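Local coordinates for probable enoyl-CoA hydratase/isomerase (Pseudomonas aeruginosa, PDB 7BOR), which binds coenzyme A in a crotonase-type fold and probably acts as an enoyl-CoA hydratase or isomerase, at residues 51-56 and 86-91; 93-98 and 205-210; 5-10 and 14-19; 110-115 and 171-176. All coordinates share one frame; numbering follows the deposited sequence.

Contact 1 of 4, residues 51-56 and 86-91; sequences VLITGG and SALLEF
Val51 meets the ring of Phe91 with one methyl, CG2, which lies 3.4 Å from Phe91 CZ. This is the tight part of the contact: the same methyl also reaches Phe91 CE2 at 3.8 Å, coming in obliquely on the far end of the ring. CG2 stands anti to the carbonyl carbon of Val51, and Phe91 swings its ring anti to its own backbone N (chi1 -166°), back toward strand 50-54. Two residues along the strand, on the same face, the fit is looser. Ile53 extends CD1 to CD1 of Leu88, 4.3 Å away, an ordinary van der Waals spacing between two methyl ends. Leu88 sits on helix 80-90, and its CB bond does not aim at the strand, yet its branch tip comes nearer. Helix 29-44 closes in as well, since Leu39 touches both Leu88 and Phe91. The opposite character appears on the outer side of the helix, where Ser86 is exposed and Glu90, partly exposed, forms a salt bridge with Arg219. The pair illustrates how a crotonase-fold sheet is covered by helices. With only carbon meeting carbon between strand and helix, the contact implies adhesion by shape and exclusion of water, without directional bonds.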
loop_
_atom_site.group_PDB
_atom_site.type_symbol
_atom_site.label_atom_id
_atom_site.label_comp_id
_atom_site.label_asym_id
_atom_site.label_seq_id
_atom_site.Cartn_x
_atom_site.Cartn_y
_atom_site.Cartn_z
ATOM N N VAL A 51 -5.419 -11.375 5.912
ATOM C CA VAL A 51 -5.937 -10.556 4.827
ATOM C C VAL A 51 -4.973 -10.588 3.653
ATOM O O VAL A 51 -3.756 -10.456 3.828
ATOM C CB VAL A 51 -6.193 -9.108 5.294
ATOM C CG1 VAL A 51 -6.442 -8.176 4.079
ATOM C CG2 VAL A 51 -7.365 -9.069 6.285
ATOM N N LEU A 52 -5.538 -10.697 2.453
ATOM C CA LEU A 52 -4.816 -10.565 1.206
ATOM C C LEU A 52 -5.303 -9.337 0.435
ATOM O O LEU A 52 -6.514 -9.139 0.264
ATOM C CB LEU A 52 -5.003 -11.839 0.392
ATOM C CG LEU A 52 -4.072 -12.060 -0.771
ATOM C CD1 LEU A 52 -3.866 -13.570 -0.885
ATOM C CD2 LEU A 52 -4.713 -11.476 -1.975
ATOM N N ILE A 53 -4.368 -8.539 -0.072
ATOM C CA ILE A 53 -4.716 -7.378 -0.894
ATOM C C ILE A 53 -4.176 -7.573 -2.294
ATOM O O ILE A 53 -2.989 -7.873 -2.467
ATOM C CB ILE A 53 -4.151 -6.070 -0.317
ATOM C CG1 ILE A 53 -4.640 -5.831 1.086
ATOM C CG2 ILE A 53 -4.622 -4.853 -1.121
ATOM C CD1 ILE A 53 -4.013 -4.624 1.757
ATOM N N THR A 54 -4.999 -7.283 -3.296
ATOM C CA THR A 54 -4.571 -7.457 -4.678
ATOM C C THR A 54 -5.454 -6.654 -5.629
ATOM O O THR A 54 -6.630 -6.413 -5.355
ATOM C CB THR A 54 -4.597 -8.958 -5.035
ATOM O OG1 THR A 54 -4.124 -9.165 -6.359
ATOM C CG2 THR A 54 -6.010 -9.516 -4.937
ATOM N N GLY A 55 -4.877 -6.262 -6.754
ATOM C CA GLY A 55 -5.641 -5.733 -7.857
ATOM C C GLY A 55 -5.989 -6.749 -8.934
ATOM O O GLY A 55 -6.618 -6.371 -9.927
ATOM N N GLY A 56 -5.623 -8.017 -8.750
ATOM C CA GLY A 56 -5.824 -9.062 -9.739
ATOM C C GLY A 56 -4.573 -9.318 -10.560
ATOM O O GLY A 56 -3.456 -8.957 -10.185
ATOM N N SER A 86 -4.158 4.390 8.625
ATOM C CA SER A 86 -4.123 4.060 10.036
ATOM C C SER A 86 -4.575 2.635 10.237
ATOM O O SER A 86 -3.984 1.890 11.020
ATOM C CB SER A 86 -5.045 5.004 10.832
ATOM O OG SER A 86 -4.640 5.142 12.191
ATOM N N ALA A 87 -5.645 2.256 9.547
ATOM C CA ALA A 87 -6.171 0.897 9.668
ATOM C C ALA A 87 -5.129 -0.160 9.254
ATOM O O ALA A 87 -4.894 -1.125 9.983
ATOM C CB ALA A 87 -7.445 0.750 8.833
ATOM N N LEU A 88 -4.500 -0.004 8.094
ATOM C CA LEU A 88 -3.484 -0.991 7.704
ATOM C C LEU A 88 -2.291 -0.964 8.660
ATOM O O LEU A 88 -1.867 -1.998 9.195
ATOM C CB LEU A 88 -3.045 -0.727 6.289
ATOM C CG LEU A 88 -2.055 -1.708 5.651
ATOM C CD1 LEU A 88 -2.625 -3.073 5.563
ATOM C CD2 LEU A 88 -1.716 -1.132 4.280
ATOM N N LEU A 89 -1.772 0.223 8.938
ATOM C CA LEU A 89 -0.646 0.327 9.858
ATOM C C LEU A 89 -0.923 -0.400 11.169
ATOM O O LEU A 89 -0.058 -1.115 11.704
ATOM C CB LEU A 89 -0.353 1.805 10.094
ATOM C CG LEU A 89 0.662 2.146 11.157
ATOM C CD1 LEU A 89 2.066 1.685 10.689
ATOM C CD2 LEU A 89 0.613 3.615 11.415
ATOM N N GLU A 90 -2.127 -0.245 11.703
ATOM C CA GLU A 90 -2.441 -0.821 13.005
ATOM C C GLU A 90 -3.044 -2.218 12.888
ATOM O O GLU A 90 -3.361 -2.830 13.912
ATOM C CB GLU A 90 -3.389 0.124 13.781
ATOM C CG GLU A 90 -2.932 1.582 13.796
ATOM C CD GLU A 90 -1.896 1.850 14.877
ATOM O OE1 GLU A 90 -1.576 0.895 15.601
ATOM O OE2 GLU A 90 -1.419 2.999 15.031
ATOM N N PHE A 91 -3.223 -2.738 11.671
ATOM C CA PHE A 91 -3.840 -4.051 11.526
ATOM C C PHE A 91 -2.991 -5.086 12.268
ATOM O O PHE A 91 -1.778 -5.185 12.011
ATOM C CB PHE A 91 -3.970 -4.415 10.078
ATOM C CG PHE A 91 -4.876 -5.558 9.829
ATOM C CD1 PHE A 91 -6.234 -5.425 9.951
ATOM C CD2 PHE A 91 -4.372 -6.758 9.427
ATOM C CE1 PHE A 91 -7.048 -6.490 9.659
ATOM C CE2 PHE A 91 -5.180 -7.805 9.134
ATOM C CZ PHE A 91 -6.510 -7.675 9.260
#

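Contact 2 of 4, residues 93-98 and 205-210; sequences KPVIAA and ESKRLM
Lys207 stretches its whole side chain out straight, with CG anti to the backbone N (chi1 173°) and every later torsion near 180°, and so carries its ammonium group from helix 200-233 to the backbone just ahead of strand 95-99. The contact thus ties a long helix of the crotonase fold to the entrance of a parallel strand in the central sheet. There NZ donates to the carbonyl O of Lys93 at 2.9 Å. The donor stands above the carbonyl plane, 43° out of it, and therefore not on a lone pair. The same nitrogen makes a salt bridge to Asp115 and a weak hydrogen bond to the O of Phe91, so two carbonyls and a carboxylate gather round a buried charge. Such surroundings would probably favour the charged form of the lysine. Asp115 also accepts a hydrogen bond from the backbone N of Val95, which couples the lysine site to the first residue of the strand. Lys93 turns its own side chain the other way, where its ammonium bonds to the O atoms of Ala42 and Val48. Beside the polar cluster, one methyl of Val95 borders the ammonium group obliquely, with CG2 lying 3.9 Å from Lys207 NZ.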
loop_
_atom_site.group_PDB
_atom_site.type_symbol
_atom_site.label_atom_id
_atom_site.label_comp_id
_atom_site.label_asym_id
_atom_site.label_seq_id
_atom_site.Cartn_x
_atom_site.Cartn_y
_atom_site.Cartn_z
ATOM N N LYS A 93 -3.251 -8.530 12.505
ATOM C CA LYS A 93 -3.084 -9.865 11.931
ATOM C C LYS A 93 -2.306 -9.829 10.620
ATOM O O LYS A 93 -2.026 -8.745 10.067
ATOM C CB LYS A 93 -4.447 -10.523 11.706
ATOM C CG LYS A 93 -5.338 -10.552 12.973
ATOM C CD LYS A 93 -6.727 -11.115 12.671
ATOM C CE LYS A 93 -7.697 -10.829 13.801
ATOM N NZ LYS A 93 -9.105 -11.089 13.342
ATOM N N PRO A 94 -1.921 -10.998 10.090
ATOM C CA PRO A 94 -1.127 -11.036 8.858
ATOM C C PRO A 94 -1.819 -10.376 7.671
ATOM O O PRO A 94 -2.970 -10.679 7.337
ATOM C CB PRO A 94 -0.887 -12.531 8.620
ATOM C CG PRO A 94 -0.867 -13.131 9.942
ATOM C CD PRO A 94 -1.888 -12.317 10.778
ATOM N N VAL A 95 -1.085 -9.493 6.998
ATOM C CA VAL A 95 -1.554 -8.884 5.766
ATOM C C VAL A 95 -0.571 -9.232 4.646
ATOM O O VAL A 95 0.628 -8.987 4.796
ATOM C CB VAL A 95 -1.661 -7.355 5.888
ATOM C CG1 VAL A 95 -2.354 -6.853 4.691
ATOM C CG2 VAL A 95 -2.351 -6.965 7.125
ATOM N N ILE A 96 -1.094 -9.725 3.518
ATOM C CA ILE A 96 -0.306 -10.155 2.352
ATOM C C ILE A 96 -0.746 -9.378 1.119
ATOM O O ILE A 96 -1.936 -9.334 0.800
ATOM C CB ILE A 96 -0.449 -11.665 2.113
ATOM C CG1 ILE A 96 0.042 -12.404 3.349
ATOM C CG2 ILE A 96 0.285 -12.122 0.900
ATOM C CD1 ILE A 96 -0.102 -13.918 3.258
ATOM N N ALA A 97 0.220 -8.812 0.398
ATOM C CA ALA A 97 -0.021 -8.180 -0.887
ATOM C C ALA A 97 0.385 -9.093 -2.031
ATOM O O ALA A 97 1.385 -9.800 -1.950
ATOM C CB ALA A 97 0.761 -6.872 -1.037
ATOM N N ALA A 98 -0.388 -9.017 -3.117
ATOM C CA ALA A 98 -0.169 -9.754 -4.363
ATOM C C ALA A 98 -0.257 -8.751 -5.499
ATOM O O ALA A 98 -1.349 -8.280 -5.843
ATOM C CB ALA A 98 -1.207 -10.849 -4.556
ATOM N N GLU A 205 1.331 -11.928 18.038
ATOM C CA GLU A 205 2.263 -11.351 18.988
ATOM C C GLU A 205 3.647 -11.180 18.401
ATOM O O GLU A 205 4.348 -10.246 18.780
ATOM C CB GLU A 205 2.375 -12.216 20.223
ATOM C CG GLU A 205 3.000 -11.530 21.361
ATOM C CD GLU A 205 2.180 -11.721 22.595
ATOM O OE1 GLU A 205 2.214 -12.856 23.127
ATOM O OE2 GLU A 205 1.470 -10.759 22.990
ATOM N N SER A 206 4.095 -12.093 17.528
ATOM C CA SER A 206 5.371 -11.851 16.865
ATOM C C SER A 206 5.307 -10.563 16.058
ATOM O O SER A 206 6.251 -9.767 16.049
ATOM C CB SER A 206 5.722 -13.053 15.972
ATOM O OG SER A 206 6.093 -14.161 16.778
ATOM N N LYS A 207 4.209 -10.359 15.347
ATOM C CA LYS A 207 4.092 -9.162 14.530
ATOM C C LYS A 207 4.069 -7.923 15.407
ATOM O O LYS A 207 4.693 -6.909 15.072
ATOM C CB LYS A 207 2.852 -9.241 13.638
ATOM C CG LYS A 207 2.567 -7.939 12.869
ATOM C CD LYS A 207 1.442 -8.077 11.822
ATOM C CE LYS A 207 1.016 -6.694 11.289
ATOM N NZ LYS A 207 0.128 -6.811 10.135
ATOM N N ARG A 208 3.423 -8.002 16.575
ATOM C CA ARG A 208 3.431 -6.841 17.462
ATOM C C ARG A 208 4.836 -6.558 17.964
ATOM O O ARG A 208 5.286 -5.410 17.967
ATOM C CB ARG A 208 2.462 -7.068 18.609
ATOM C CG ARG A 208 2.168 -5.754 19.380
ATOM C CD ARG A 208 1.455 -5.997 20.699
ATOM N NE ARG A 208 2.171 -6.881 21.622
ATOM C CZ ARG A 208 3.344 -6.623 22.228
ATOM N NH1 ARG A 208 3.837 -7.533 23.077
ATOM N NH2 ARG A 208 4.042 -5.494 21.996
ATOM N N LEU A 209 5.583 -7.590 18.354
ATOM C CA LEU A 209 6.936 -7.318 18.822
ATOM C C LEU A 209 7.804 -6.732 17.722
ATOM O O LEU A 209 8.743 -5.976 18.014
ATOM C CB LEU A 209 7.575 -8.592 19.346
ATOM C CG LEU A 209 7.008 -9.084 20.689
ATOM C CD1 LEU A 209 7.478 -10.466 21.075
ATOM C CD2 LEU A 209 7.495 -8.052 21.684
ATOM N N MET A 210 7.540 -7.122 16.462
ATOM C CA MET A 210 8.322 -6.624 15.338
ATOM C C MET A 210 8.007 -5.172 15.059
ATOM O O MET A 210 8.863 -4.446 14.553
ATOM C CB MET A 210 8.046 -7.447 14.078
ATOM C CG MET A 210 8.664 -8.883 14.029
ATOM S SD MET A 210 8.026 -9.724 12.602
ATOM C CE MET A 210 8.949 -8.827 11.320
#

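Contact 3 of 4, residues 5-10 and 14-19; sequences IRVERE and LTLRLD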
loop_
_atom_site.group_PDB
_atom_site.type_symbol
_atom_site.label_atom_id
_atom_site.label_comp_id
_atom_site.label_asym_id
_atom_site.label_seq_id
_atom_site.Cartn_x
_atom_site.Cartn_y
_atom_site.Cartn_z
ATOM N N ILE A 5 -14.421 -2.164 -4.564
ATOM C CA ILE A 5 -13.623 -3.041 -3.701
ATOM C C ILE A 5 -14.423 -4.327 -3.443
ATOM O O ILE A 5 -15.445 -4.302 -2.739
ATOM C CB ILE A 5 -13.259 -2.372 -2.364
ATOM C CG1 ILE A 5 -12.379 -1.113 -2.527
ATOM C CG2 ILE A 5 -12.607 -3.394 -1.422
ATOM C CD1 ILE A 5 -11.144 -1.263 -3.368
ATOM N N ARG A 6 -13.956 -5.453 -3.986
ATOM C CA ARG A 6 -14.564 -6.755 -3.701
ATOM C C ARG A 6 -13.973 -7.370 -2.436
ATOM O O ARG A 6 -12.764 -7.293 -2.204
ATOM C CB ARG A 6 -14.366 -7.709 -4.873
ATOM C CG ARG A 6 -15.296 -7.447 -6.028
ATOM C CD ARG A 6 -14.665 -7.801 -7.384
ATOM N NE ARG A 6 -14.119 -9.159 -7.438
ATOM C CZ ARG A 6 -13.631 -9.729 -8.539
ATOM N NH1 ARG A 6 -13.611 -9.062 -9.688
ATOM N NH2 ARG A 6 -13.161 -10.971 -8.484
ATOM N N VAL A 7 -14.831 -7.995 -1.625
ATOM C CA VAL A 7 -14.420 -8.573 -0.344
ATOM C C VAL A 7 -14.741 -10.065 -0.242
ATOM O O VAL A 7 -15.725 -10.458 0.393
ATOM C CB VAL A 7 -15.079 -7.820 0.818
ATOM C CG1 VAL A 7 -14.382 -6.526 1.095
ATOM C CG2 VAL A 7 -16.558 -7.537 0.491
ATOM N N GLU A 8 -13.896 -10.915 -0.822
ATOM C CA GLU A 8 -14.108 -12.364 -0.787
ATOM C C GLU A 8 -13.627 -12.947 0.543
ATOM O O GLU A 8 -12.414 -13.061 0.770
ATOM C CB GLU A 8 -13.375 -13.025 -1.952
ATOM C CG GLU A 8 -13.858 -12.598 -3.336
ATOM C CD GLU A 8 -15.306 -13.009 -3.618
ATOM O OE1 GLU A 8 -15.660 -14.192 -3.378
ATOM O OE2 GLU A 8 -16.091 -12.141 -4.072
ATOM N N ARG A 9 -14.573 -13.346 1.404
ATOM C CA ARG A 9 -14.292 -14.012 2.674
ATOM C C ARG A 9 -14.250 -15.528 2.434
ATOM O O ARG A 9 -15.301 -16.203 2.374
ATOM C CB ARG A 9 -15.362 -13.648 3.693
ATOM C CG ARG A 9 -14.990 -12.700 4.813
ATOM C CD ARG A 9 -16.077 -12.701 5.910
ATOM N NE ARG A 9 -15.660 -11.871 7.052
ATOM C CZ ARG A 9 -15.933 -10.562 7.162
ATOM N NH1 ARG A 9 -15.499 -9.875 8.227
ATOM N NH2 ARG A 9 -16.640 -9.930 6.201
ATOM N N GLU A 10 -13.013 -16.081 2.290
ATOM C CA GLU A 10 -12.857 -17.530 2.250
ATOM C C GLU A 10 -12.613 -18.100 3.661
ATOM O O GLU A 10 -12.854 -17.432 4.673
ATOM C CB GLU A 10 -11.679 -17.923 1.361
ATOM C CG GLU A 10 -11.859 -17.988 -0.090
ATOM C CD GLU A 10 -10.528 -18.271 -0.802
ATOM O OE1 GLU A 10 -10.083 -17.418 -1.624
ATOM O OE2 GLU A 10 -9.899 -19.339 -0.536
ATOM N N LEU A 14 -9.461 -13.256 4.402
ATOM C CA LEU A 14 -10.221 -12.160 3.813
ATOM C C LEU A 14 -9.413 -11.547 2.677
ATOM O O LEU A 14 -8.258 -11.179 2.871
ATOM C CB LEU A 14 -10.552 -11.095 4.866
ATOM C CG LEU A 14 -11.314 -9.904 4.280
ATOM C CD1 LEU A 14 -12.656 -10.323 3.658
ATOM C CD2 LEU A 14 -11.512 -8.874 5.355
ATOM N N THR A 15 -10.021 -11.435 1.503
ATOM C CA THR A 15 -9.372 -10.899 0.320
ATOM C C THR A 15 -10.012 -9.578 -0.099
ATOM O O THR A 15 -11.197 -9.551 -0.460
ATOM C CB THR A 15 -9.456 -11.904 -0.827
ATOM O OG1 THR A 15 -8.730 -13.083 -0.473
ATOM C CG2 THR A 15 -8.869 -11.306 -2.097
ATOM N N LEU A 16 -9.214 -8.495 -0.082
ATOM C CA LEU A 16 -9.618 -7.188 -0.612
ATOM C C LEU A 16 -9.092 -7.057 -2.041
ATOM O O LEU A 16 -7.876 -7.009 -2.266
ATOM C CB LEU A 16 -9.104 -6.065 0.270
ATOM C CG LEU A 16 -9.421 -6.199 1.756
ATOM C CD1 LEU A 16 -8.821 -5.044 2.557
ATOM C CD2 LEU A 16 -10.926 -6.313 1.987
ATOM N N ARG A 17 -10.000 -7.003 -3.007
ATOM C CA ARG A 17 -9.649 -7.047 -4.417
ATOM C C ARG A 17 -10.078 -5.729 -5.060
ATOM O O ARG A 17 -11.261 -5.511 -5.321
ATOM C CB ARG A 17 -10.300 -8.258 -5.098
ATOM C CG ARG A 17 -10.390 -8.211 -6.669
ATOM C CD ARG A 17 -9.420 -9.179 -7.385
ATOM N NE ARG A 17 -9.675 -9.353 -8.831
ATOM C CZ ARG A 17 -9.594 -8.380 -9.755
ATOM N NH1 ARG A 17 -9.305 -7.134 -9.406
ATOM N NH2 ARG A 17 -9.813 -8.641 -11.045
ATOM N N LEU A 18 -9.109 -4.864 -5.344
ATOM C CA LEU A 18 -9.347 -3.628 -6.082
ATOM C C LEU A 18 -9.923 -3.920 -7.461
ATOM O O LEU A 18 -9.292 -4.596 -8.277
ATOM C CB LEU A 18 -8.019 -2.865 -6.197
ATOM C CG LEU A 18 -7.550 -2.007 -5.002
ATOM C CD1 LEU A 18 -7.653 -2.646 -3.644
ATOM C CD2 LEU A 18 -6.099 -1.490 -5.212
ATOM N N ASP A 19 -11.114 -3.400 -7.746
ATOM C CA ASP A 19 -11.779 -3.678 -9.028
ATOM C C ASP A 19 -12.232 -2.367 -9.681
ATOM O O ASP A 19 -13.414 -2.010 -9.631
ATOM C CB ASP A 19 -12.970 -4.668 -8.847
ATOM C CG ASP A 19 -13.284 -5.475 -10.139
ATOM O OD1 ASP A 19 -12.660 -5.233 -11.205
ATOM O OD2 ASP A 19 -14.157 -6.372 -10.068
HETATM O O HOH W 1 -7.905 -15.076 -2.929
#
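Arg6 and Asp19 form a salt bridge, NH1 to OD2 at 2.8 Å and nearly straight (163°). The carboxylate oxygen lies at the edge of the guanidinium, in its plane, while the nitrogen meets it from above the carboxylate plane; the two flat groups are 63° apart. Bends at chi2 and chi3 fold Arg6 toward Asp19. Arg17 runs alongside Arg6 and places its NE over one face of that guanidinium, the planes 38° apart. Next come the backbone bonds of an antiparallel beta hairpin: Arg6 and Arg17 form a hydrogen-bonded pair, with Arg6 N to Arg17 O at 3.0 Å and Arg17 N to Arg6 O at 2.9 Å. Glu8 and Thr15 pair likewise, though Glu8 N to Thr15 O is weak. The sheet face bearing Ile5, Val7, Leu14, Leu16 and Leu18 is largely apolar, with Arg9 at its end. Val7 CG1 lies 3.6 Å from Leu16 CD2, Ile5 CD1 is 3.8 Å from Leu18 CD1, and Leu14 CD1 touches Arg9 CG at 3.5 Å. Helix 29-44 packs on this side, and its Glu41 binds the end of Arg9. The chemistry implies a two-faced hairpin at the sheet edge, in which Asp19 probably eases the closeness of two arginines.

Contact 4 of 4, residues 110-115 and 171-176; sequences LLLHCD and WGLANA
Leu112 pushes its CD2 methyl against CD2 of Leu173, the two carbons 3.5 Å apart, tighter than usual van der Waals contact. In both residues CG stands anti to the carbonyl carbon, with chi1 at -55° in Leu112 and -62° in Leu173. Neither CB bond aims straight across; it is the far branch of each chain that turns inward, and the two chains then cross at a slant. Helix 140-148 packs against the pair, with Ile143 and Leu144 on Leu112 and Met147 on Leu173. Beside this apolar touch a water joins the backbones: it donates to Leu111 O at 2.9 Å and to Leu173 O at 2.8 Å, so a single molecule serves one carbonyl of each segment. At the other end of the contact the two segments stay further apart. Asn175 leans its amide toward Asp115, but its OD1 accepts instead from the backbone N of Val117, in the neighbouring strand 116-120, while the carboxylate of Asp115 is engaged elsewhere, by Lys207. The segment 110-115 opens with a short 3-10 turn, in which His113 N bonds to Leu110 O at 2.9 Å. On the partner side, Gly172 has positive phi (84°) and ends helix 165-171 in a Schellman motif, after which the chain heads for strand 176-178. The contact thus joins two connections that each lead from a helix into adjacent parallel strands of the central sheet, a layout in keeping with the crotonase fold.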
loop_
_atom_site.group_PDB
_atom_site.type_symbol
_atom_site.label_atom_id
_atom_site.label_comp_id
_atom_site.label_asym_id
_atom_site.label_seq_id
_atom_site.Cartn_x
_atom_site.Cartn_y
_atom_site.Cartn_z
ATOM N N LEU A 110 2.104 1.243 0.527
ATOM C CA LEU A 110 1.312 0.430 1.440
ATOM C C LEU A 110 1.956 -0.929 1.642
ATOM O O LEU A 110 1.782 -1.569 2.702
ATOM C CB LEU A 110 -0.102 0.279 0.935
ATOM C CG LEU A 110 -0.384 -0.611 -0.275
ATOM C CD1 LEU A 110 -0.598 -2.085 0.201
ATOM C CD2 LEU A 110 -1.573 -0.062 -1.068
ATOM N N LEU A 111 2.731 -1.370 0.645
ATOM C CA LEU A 111 3.483 -2.616 0.743
ATOM C C LEU A 111 4.474 -2.577 1.891
ATOM O O LEU A 111 4.853 -3.630 2.419
ATOM C CB LEU A 111 4.225 -2.844 -0.579
ATOM C CG LEU A 111 3.430 -2.813 -1.892
ATOM C CD1 LEU A 111 4.296 -3.041 -3.100
ATOM C CD2 LEU A 111 2.306 -3.833 -1.790
ATOM N N LEU A 112 4.917 -1.380 2.278
ATOM C CA LEU A 112 5.808 -1.271 3.432
ATOM C C LEU A 112 5.122 -1.621 4.752
ATOM O O LEU A 112 5.821 -1.791 5.748
ATOM C CB LEU A 112 6.394 0.149 3.509
ATOM C CG LEU A 112 7.092 0.566 2.233
ATOM C CD1 LEU A 112 7.477 2.035 2.301
ATOM C CD2 LEU A 112 8.382 -0.296 1.958
ATOM N N HIS A 113 3.798 -1.794 4.774
ATOM C CA HIS A 113 3.070 -2.172 5.981
ATOM C C HIS A 113 2.467 -3.575 5.881
ATOM O O HIS A 113 1.711 -3.997 6.773
ATOM C CB HIS A 113 1.986 -1.112 6.280
ATOM C CG HIS A 113 2.550 0.261 6.304
ATOM N ND1 HIS A 113 3.079 0.817 7.444
ATOM C CD2 HIS A 113 2.767 1.159 5.307
ATOM C CE1 HIS A 113 3.602 1.993 7.151
ATOM N NE2 HIS A 113 3.418 2.227 5.863
ATOM N N CYS A 114 2.804 -4.319 4.842
ATOM C CA CYS A 114 2.305 -5.673 4.710
ATOM C C CYS A 114 3.328 -6.632 5.303
ATOM O O CYS A 114 4.527 -6.336 5.390
ATOM C CB CYS A 114 2.029 -5.982 3.255
ATOM S SG CYS A 114 0.656 -5.042 2.479
ATOM N N ASP A 115 2.853 -7.787 5.732
ATOM C CA ASP A 115 3.780 -8.764 6.300
ATOM C C ASP A 115 4.473 -9.629 5.249
ATOM O O ASP A 115 5.601 -10.093 5.472
ATOM C CB ASP A 115 3.018 -9.590 7.298
ATOM C CG ASP A 115 2.390 -8.678 8.363
ATOM O OD1 ASP A 115 3.145 -8.038 9.155
ATOM O OD2 ASP A 115 1.157 -8.536 8.319
ATOM N N TRP A 171 15.830 -6.065 -3.315
ATOM C CA TRP A 171 16.015 -5.094 -2.242
ATOM C C TRP A 171 15.282 -5.491 -0.974
ATOM O O TRP A 171 15.539 -4.907 0.061
ATOM C CB TRP A 171 15.534 -3.694 -2.676
ATOM C CG TRP A 171 16.220 -3.176 -3.864
ATOM C CD1 TRP A 171 17.429 -3.568 -4.327
ATOM C CD2 TRP A 171 15.758 -2.153 -4.759
ATOM N NE1 TRP A 171 17.742 -2.885 -5.485
ATOM C CE2 TRP A 171 16.741 -1.989 -5.749
ATOM C CE3 TRP A 171 14.599 -1.375 -4.822
ATOM C CZ2 TRP A 171 16.602 -1.072 -6.788
ATOM C CZ3 TRP A 171 14.468 -0.467 -5.815
ATOM C CH2 TRP A 171 15.445 -0.315 -6.798
ATOM N N GLY A 172 14.415 -6.506 -1.028
ATOM C CA GLY A 172 13.660 -6.935 0.138
ATOM C C GLY A 172 12.386 -6.154 0.404
ATOM O O GLY A 172 11.741 -6.350 1.443
ATOM N N LEU A 173 11.982 -5.268 -0.490
ATOM C CA LEU A 173 10.615 -4.774 -0.430
ATOM C C LEU A 173 9.571 -5.861 -0.763
ATOM O O LEU A 173 8.454 -5.870 -0.209
ATOM C CB LEU A 173 10.504 -3.594 -1.383
ATOM C CG LEU A 173 11.370 -2.378 -1.083
ATOM C CD1 LEU A 173 11.146 -1.264 -2.052
ATOM C CD2 LEU A 173 11.042 -1.892 0.349
ATOM N N ALA A 174 9.873 -6.761 -1.673
ATOM C CA ALA A 174 9.012 -7.913 -1.858
ATOM C C ALA A 174 9.727 -9.153 -1.331
ATOM O O ALA A 174 10.957 -9.206 -1.283
ATOM C CB ALA A 174 8.624 -8.106 -3.329
ATOM N N ASN A 175 8.943 -10.150 -0.917
ATOM C CA ASN A 175 9.534 -11.402 -0.458
ATOM C C ASN A 175 9.923 -12.293 -1.645
ATOM O O ASN A 175 10.844 -13.097 -1.521
ATOM C CB ASN A 175 8.575 -12.184 0.441
ATOM C CG ASN A 175 8.278 -11.456 1.731
ATOM O OD1 ASN A 175 7.429 -10.549 1.753
ATOM N ND2 ASN A 175 9.014 -11.812 2.809
ATOM N N ALA A 176 9.229 -12.172 -2.775
ATOM C CA ALA A 176 9.517 -12.980 -3.961
ATOM C C ALA A 176 8.951 -12.291 -5.189
ATOM O O ALA A 176 7.864 -11.705 -5.138
ATOM C CB ALA A 176 8.898 -14.390 -3.831
HETATM O O HOH W 2 7.662 -4.240 1.896
#

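How the contacts relate
Contacts 1 and 2 are buried, contact 3 is partly buried and contact 4 lies at the surface. The first three share one mixed sheet, in which strands 13-18, 50-54 and 95-99 are successive neighbours; contact 4 lies on the loops leading into its last two strands. Chemistry follows place. Contact 1, near the centre of the chain, is purely apolar, whereas contact 2 hides a lysine charge at a strand entrance. Contact 3, at the sheet edge, combines backbone pairing with exposed charges, and contact 4 relies on a methyl touch and a water. Asp115 links contacts 2 and 4 through its salt bridge to Lys207, while contacts 3 and 4 do not touch.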